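Local coordinates for beta-agarase D (Zobellia galactanivorans, PDB 4ASM), which hydrolyses the beta-1,4 linkages of agarose in a random, endo-acting manner with retention of the anomeric configuration, through its GH16 catalytic domain, at residues S96-A101 with E117-C122; V141-L146 with G168-D173. All coordinates share one frame; numbering follows the deposited sequence. Where two conformers were deposited one is given.

How the interactions relate
Both contacts belong to the GH16 catalytic domain, interaction 1 closing before interaction 2 opens along the chain. Interaction 1 (96-101 with 117-122) is a surface contact between the loop after strand 90-96 and strand 112-125, whereas interaction 2 (141-146 with 168-173) is a buried meeting of two loops. Their centres lie about 16 Å apart, and Thr118 CG2 packs on Leu146 CD2 at 4.1 Å. Glu326, a substrate-binding residue by similarity, lies near both: its side chain is about 8 Å from that of Thr118 and about 7 Å from that of Leu146. Interaction 1 also reaches His83, another substrate-binding residue by similarity, whose side chain is about 3 Å from that of Ser96.

Interaction 1: S96-A101 with E117-C122; sequences SRIPGA and ETRAGC
Arg119 turns the edge of its guanidinium to Ser96, and two of its nitrogens hydrogen-bond one hydroxyl oxygen: NE lies 2.9 Å and NH2 3.0 Å from Ser96 OG. OG lies 6° out of the guanidinium plane, and because NE and NH2 are the donors the grip is side-on. The chain is bent at chi3 (-53°), which sets NE. Ser96 OG is also hydrogen-bonded to NE2 of His83, a substrate-binding residue by similarity, so Ser96 is probably second-shell, with Arg119 behind it. Ile98 comes over one face of the same guanidinium, with CG1 3.3 Å above the plane and offset toward the rim, nearest to NH1. An alanine in place of Arg119 would probably leave Ser96 OG without these two donors and open a gap beside Ile98.

Arg97 and Thr118 cross obliquely. Arg97 NE donates to Thr118 OG1 at 3.1 Å, the oxygen tilted 26° from the guanidinium plane, and the bond from NH2 is weak. Thr118 OG1 is also bonded to Asp327, and Arg97 NH1 to the carbonyl of Pro338. Nearer the backbone, Arg97 CD rests against Glu117 O at 3.2 Å.

The backbone pairing puts Ser96 and Arg119 on one face of the sheet: they are an antiparallel hydrogen-bonded pair, joined in both directions. Beyond it the chain reverses in a type II turn from Ile98 to Ala101, and Glu117 N then donates to Ala101 O at 3.0 Å. A water bridges Ile98 N and Glu117 O.

The contact thus spans the loop between strands 90-96 and 102-106, which leaves strand 112-125 after Ser96 and rejoins it at Ala101, both strands pairing antiparallel with it. Strand 77-79 runs parallel to strand 112-125.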
loop_
_atom_site.group_PDB
_atom_site.type_symbol
_atom_site.label_atom_id
_atom_site.label_comp_id
_atom_site.label_asym_id
_atom_site.label_seq_id
_atom_site.Cartn_x
_atom_site.Cartn_y
_atom_site.Cartn_z
ATOM N N SER A 96 -3.368 3.753 -18.679
ATOM C CA SER A 96 -3.985 3.878 -19.997
ATOM C C SER A 96 -4.116 2.495 -20.613
ATOM O O SER A 96 -3.569 1.521 -20.083
ATOM C CB SER A 96 -3.140 4.770 -20.916
ATOM O OG SER A 96 -1.928 4.104 -21.273
ATOM N N ARG A 97 -4.841 2.404 -21.729
ATOM C CA ARG A 97 -4.923 1.153 -22.468
ATOM C C ARG A 97 -4.668 1.401 -23.943
ATOM O O ARG A 97 -5.080 2.436 -24.491
ATOM C CB ARG A 97 -6.307 0.519 -22.300
ATOM C CG ARG A 97 -6.647 0.107 -20.875
ATOM C CD ARG A 97 -7.347 -1.240 -20.878
ATOM N NE ARG A 97 -7.707 -1.725 -19.547
ATOM C CZ ARG A 97 -8.873 -1.504 -18.961
ATOM N NH1 ARG A 97 -9.806 -0.768 -19.566
ATOM N NH2 ARG A 97 -9.114 -2.031 -17.770
ATOM N N ILE A 98 -4.023 0.429 -24.580
ATOM C CA ILE A 98 -3.793 0.438 -26.028
ATOM C C ILE A 98 -4.883 -0.424 -26.667
ATOM O O ILE A 98 -5.114 -1.551 -26.205
ATOM C CB ILE A 98 -2.386 -0.131 -26.348
ATOM C CG1 ILE A 98 -1.282 0.899 -26.045
ATOM C CG2 ILE A 98 -2.298 -0.607 -27.808
ATOM C CD1 ILE A 98 -1.253 2.134 -26.960
ATOM N N PRO A 99 -5.581 0.095 -27.711
ATOM C CA PRO A 99 -6.658 -0.741 -28.279
ATOM C C PRO A 99 -6.160 -2.122 -28.731
ATOM O O PRO A 99 -5.111 -2.232 -29.383
ATOM C CB PRO A 99 -7.164 0.085 -29.471
ATOM C CG PRO A 99 -6.737 1.487 -29.207
ATOM C CD PRO A 99 -5.490 1.421 -28.355
ATOM N N GLY A 100 -6.879 -3.167 -28.343
ATOM C CA GLY A 100 -6.557 -4.546 -28.732
ATOM C C GLY A 100 -5.474 -5.237 -27.926
ATOM O O GLY A 100 -5.187 -6.418 -28.157
ATOM N N ALA A 101 -4.841 -4.511 -26.996
ATOM C CA ALA A 101 -3.782 -5.087 -26.175
ATOM C C ALA A 101 -4.429 -5.828 -25.017
ATOM O O ALA A 101 -5.302 -5.290 -24.321
ATOM C CB ALA A 101 -2.820 -4.004 -25.664
ATOM N N GLU A 117 -5.156 -5.221 -21.308
ATOM C CA GLU A 117 -3.948 -4.826 -20.592
ATOM C C GLU A 117 -4.043 -3.391 -20.105
ATOM O O GLU A 117 -4.448 -2.503 -20.836
ATOM C CB GLU A 117 -2.701 -4.983 -21.471
ATOM C CG GLU A 117 -1.427 -4.570 -20.756
ATOM C CD GLU A 117 -0.177 -4.979 -21.484
ATOM O OE1 GLU A 117 0.067 -6.196 -21.621
ATOM O OE2 GLU A 117 0.573 -4.072 -21.898
ATOM N N THR A 118 -3.661 -3.176 -18.858
ATOM C CA THR A 118 -3.662 -1.834 -18.283
ATOM C C THR A 118 -2.230 -1.376 -18.087
ATOM O O THR A 118 -1.493 -1.922 -17.254
ATOM C CB THR A 118 -4.404 -1.792 -16.949
ATOM O OG1 THR A 118 -5.758 -2.219 -17.177
ATOM C CG2 THR A 118 -4.414 -0.364 -16.415
ATOM N N ARG A 119 -1.848 -0.367 -18.860
ATOM C CA ARG A 119 -0.522 0.218 -18.736
ATOM C C ARG A 119 -0.562 1.159 -17.548
ATOM O O ARG A 119 -1.537 1.881 -17.372
ATOM C CB ARG A 119 -0.166 0.988 -20.011
ATOM C CG ARG A 119 -0.322 0.145 -21.294
ATOM C CD ARG A 119 0.290 0.843 -22.520
ATOM N NE ARG A 119 -0.198 2.207 -22.700
ATOM C CZ ARG A 119 0.267 3.054 -23.616
ATOM N NH1 ARG A 119 1.219 2.658 -24.468
ATOM N NH2 ARG A 119 -0.228 4.288 -23.680
ATOM N N ALA A 120 0.496 1.167 -16.735
ATOM C CA ALA A 120 0.480 1.973 -15.504
ATOM C C ALA A 120 1.885 2.327 -15.039
ATOM O O ALA A 120 2.811 1.585 -15.260
ATOM C CB ALA A 120 -0.242 1.199 -14.398
ATOM N N GLY A 121 2.021 3.418 -14.315
ATOM C CA GLY A 121 3.344 3.783 -13.819
ATOM C C GLY A 121 3.699 3.105 -12.496
ATOM O O GLY A 121 2.821 2.683 -11.732
ATOM N N CYS A 122 4.996 3.038 -12.223
ATOM C CA CYS A 122 5.518 2.460 -10.994
ATOM C C CYS A 122 6.866 3.100 -10.746
ATOM O O CYS A 122 7.687 3.150 -11.670
ATOM C CB CYS A 122 5.685 0.943 -11.151
ATOM S SG CYS A 122 6.158 0.094 -9.625
HETATM O O HOH W 1 -2.768 -1.559 -22.980
#

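Interaction 2: V141-L146 with G168-D173; sequences VMNSTL and GGPGND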
loop_
_atom_site.group_PDB
_atom_site.type_symbol
_atom_site.label_atom_id
_atom_site.label_comp_id
_atom_site.label_asym_id
_atom_site.label_seq_id
_atom_site.Cartn_x
_atom_site.Cartn_y
_atom_site.Cartn_z
ATOM N N VAL A 141 -6.448 10.236 -4.265
ATOM C CA VAL A 141 -6.749 8.861 -4.669
ATOM C C VAL A 141 -7.407 8.878 -6.053
ATOM O O VAL A 141 -8.281 9.714 -6.312
ATOM C CB VAL A 141 -7.692 8.209 -3.630
ATOM C CG1 VAL A 141 -8.089 6.792 -4.043
ATOM C CG2 VAL A 141 -7.039 8.237 -2.227
ATOM N N MET A 142 -7.019 7.968 -6.948
ATOM C CA MET A 142 -7.643 7.931 -8.267
ATOM C C MET A 142 -9.121 7.605 -8.186
ATOM O O MET A 142 -9.514 6.644 -7.515
ATOM C CB MET A 142 -6.999 6.905 -9.170
ATOM C CG MET A 142 -5.606 7.199 -9.537
ATOM S SD MET A 142 -5.069 6.090 -10.879
ATOM C CE MET A 142 -5.235 4.545 -9.977
ATOM N N ASN A 143 -9.914 8.374 -8.930
ATOM C CA ASN A 143 -11.330 8.076 -9.112
ATOM C C ASN A 143 -11.504 6.964 -10.158
ATOM O O ASN A 143 -12.054 7.166 -11.245
ATOM C CB ASN A 143 -12.100 9.334 -9.520
ATOM C CG ASN A 143 -13.583 9.113 -9.470
ATOM O OD1 ASN A 143 -14.065 8.273 -8.707
ATOM N ND2 ASN A 143 -14.316 9.833 -10.300
ATOM N N SER A 144 -10.995 5.789 -9.802
ATOM C CA SER A 144 -10.851 4.642 -10.700
ATOM C C SER A 144 -11.006 3.382 -9.884
ATOM O O SER A 144 -10.740 3.381 -8.689
ATOM C CB SER A 144 -9.445 4.626 -11.297
ATOM O OG SER A 144 -9.263 3.561 -12.207
ATOM N N THR A 145 -11.432 2.304 -10.541
ATOM C CA THR A 145 -11.507 1.010 -9.871
ATOM C C THR A 145 -10.124 0.361 -9.728
ATOM O O THR A 145 -9.996 -0.665 -9.064
ATOM C CB THR A 145 -12.430 0.052 -10.618
ATOM O OG1 THR A 145 -11.893 -0.158 -11.928
ATOM C CG2 THR A 145 -13.819 0.673 -10.764
ATOM N N LEU A 146 -9.110 0.939 -10.377
ATOM C CA LEU A 146 -7.709 0.522 -10.186
ATOM C C LEU A 146 -7.212 0.836 -8.790
ATOM O O LEU A 146 -7.773 1.680 -8.086
ATOM C CB LEU A 146 -6.800 1.266 -11.171
ATOM C CG LEU A 146 -7.051 0.953 -12.637
ATOM C CD1 LEU A 146 -6.298 1.952 -13.497
ATOM C CD2 LEU A 146 -6.659 -0.471 -12.998
ATOM N N GLY A 168 -10.391 3.327 -5.220
ATOM C CA GLY A 168 -11.231 4.404 -4.710
ATOM C C GLY A 168 -12.462 4.788 -5.492
ATOM O O GLY A 168 -13.360 5.457 -4.946
ATOM N N GLY A 169 -12.517 4.409 -6.762
ATOM C CA GLY A 169 -13.656 4.792 -7.589
ATOM C C GLY A 169 -14.696 3.692 -7.636
ATOM O O GLY A 169 -14.355 2.513 -7.789
ATOM N N PRO A 170 -15.983 4.048 -7.477
ATOM C CA PRO A 170 -17.008 3.020 -7.547
ATOM C C PRO A 170 -17.262 2.484 -8.944
ATOM O O PRO A 170 -17.926 1.474 -9.083
ATOM C CB PRO A 170 -18.269 3.729 -7.018
ATOM C CG PRO A 170 -18.045 5.164 -7.301
ATOM C CD PRO A 170 -16.539 5.370 -7.135
ATOM N N GLY A 171 -16.748 3.145 -9.970
ATOM C CA GLY A 171 -17.105 2.803 -11.347
ATOM C C GLY A 171 -18.309 3.601 -11.815
ATOM O O GLY A 171 -19.160 3.973 -11.020
ATOM N N ASN A 172 -18.369 3.847 -13.116
ATOM C CA ASN A 172 -19.504 4.571 -13.685
ATOM C C ASN A 172 -20.820 3.816 -13.544
ATOM O O ASN A 172 -21.877 4.443 -13.579
ATOM C CB ASN A 172 -19.220 4.999 -15.127
ATOM C CG ASN A 172 -19.036 3.821 -16.084
ATOM O OD1 ASN A 172 -19.154 2.649 -15.717
ATOM N ND2 ASN A 172 -18.750 4.144 -17.335
ATOM N N ASP A 173 -20.755 2.499 -13.328
ATOM C CA ASP A 173 -21.948 1.674 -13.065
ATOM C C ASP A 173 -21.999 1.174 -11.615
ATOM O O ASP A 173 -22.793 0.290 -11.287
ATOM C CB ASP A 173 -22.011 0.487 -14.040
ATOM C CG ASP A 173 -20.786 -0.426 -13.947
ATOM O OD1 ASP A 173 -19.971 -0.214 -13.023
ATOM O OD2 ASP A 173 -20.635 -1.323 -14.808
HETATM O O HOH W 2 -7.975 4.198 -6.897
#
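Ser144 O accepts the backbone N-H of Gly169 at 2.8 Å, the one direct hydrogen bond between segments 141-146 and 168-173. The donor stands 56° out of the carbonyl plane, with an N-H...O angle of 148°, so Gly169 approaches from above the peptide group. A water adds an indirect link: it accepts from Gly168 N at 3.1 Å and lies within bonding distance of the carbonyls of Met142 and Leu146.

Closeness of the main chains explains the glycines. The CA atoms of Ser144 and Gly169 are 4.2 Å apart, and a CB on Gly169 would clash with Ser144 N and Asn143 C. On Gly168 it would run into Val141 CG1, which instead packs on the bare CA at 4.0 Å. Gly171 is set by its own backbone, since a CB there would jam against the preceding carbonyl.

Side chains fill in at the flank. Asn143 has CG anti to the backbone N (chi1 -170°), and OD1, beyond it, lies 3.7 Å from Gly169 CA; its side chain crosses that of Pro170. Thr145 CG2 touches Gly169 O at 3.5 Å and reaches on toward Gly171 N, while its OG1 is bonded to the carbonyl of Arg336. Gly169 O is also bonded to Asn176 ND2.

Within segment 141-146, Leu146 N donates to Ser144 OG at 3.2 Å, an ST turn, directly after an inverse gamma turn centred on Asn143. These tight turns bend the connection between strands 133-140 and 147-153 against the loop that follows strand 159-166. That strand carries Glu160 and Glu165, by similarity the nucleophile and proton donor of this retaining GH16 enzyme, and the contact is glycine-rich loop packing just beyond its end.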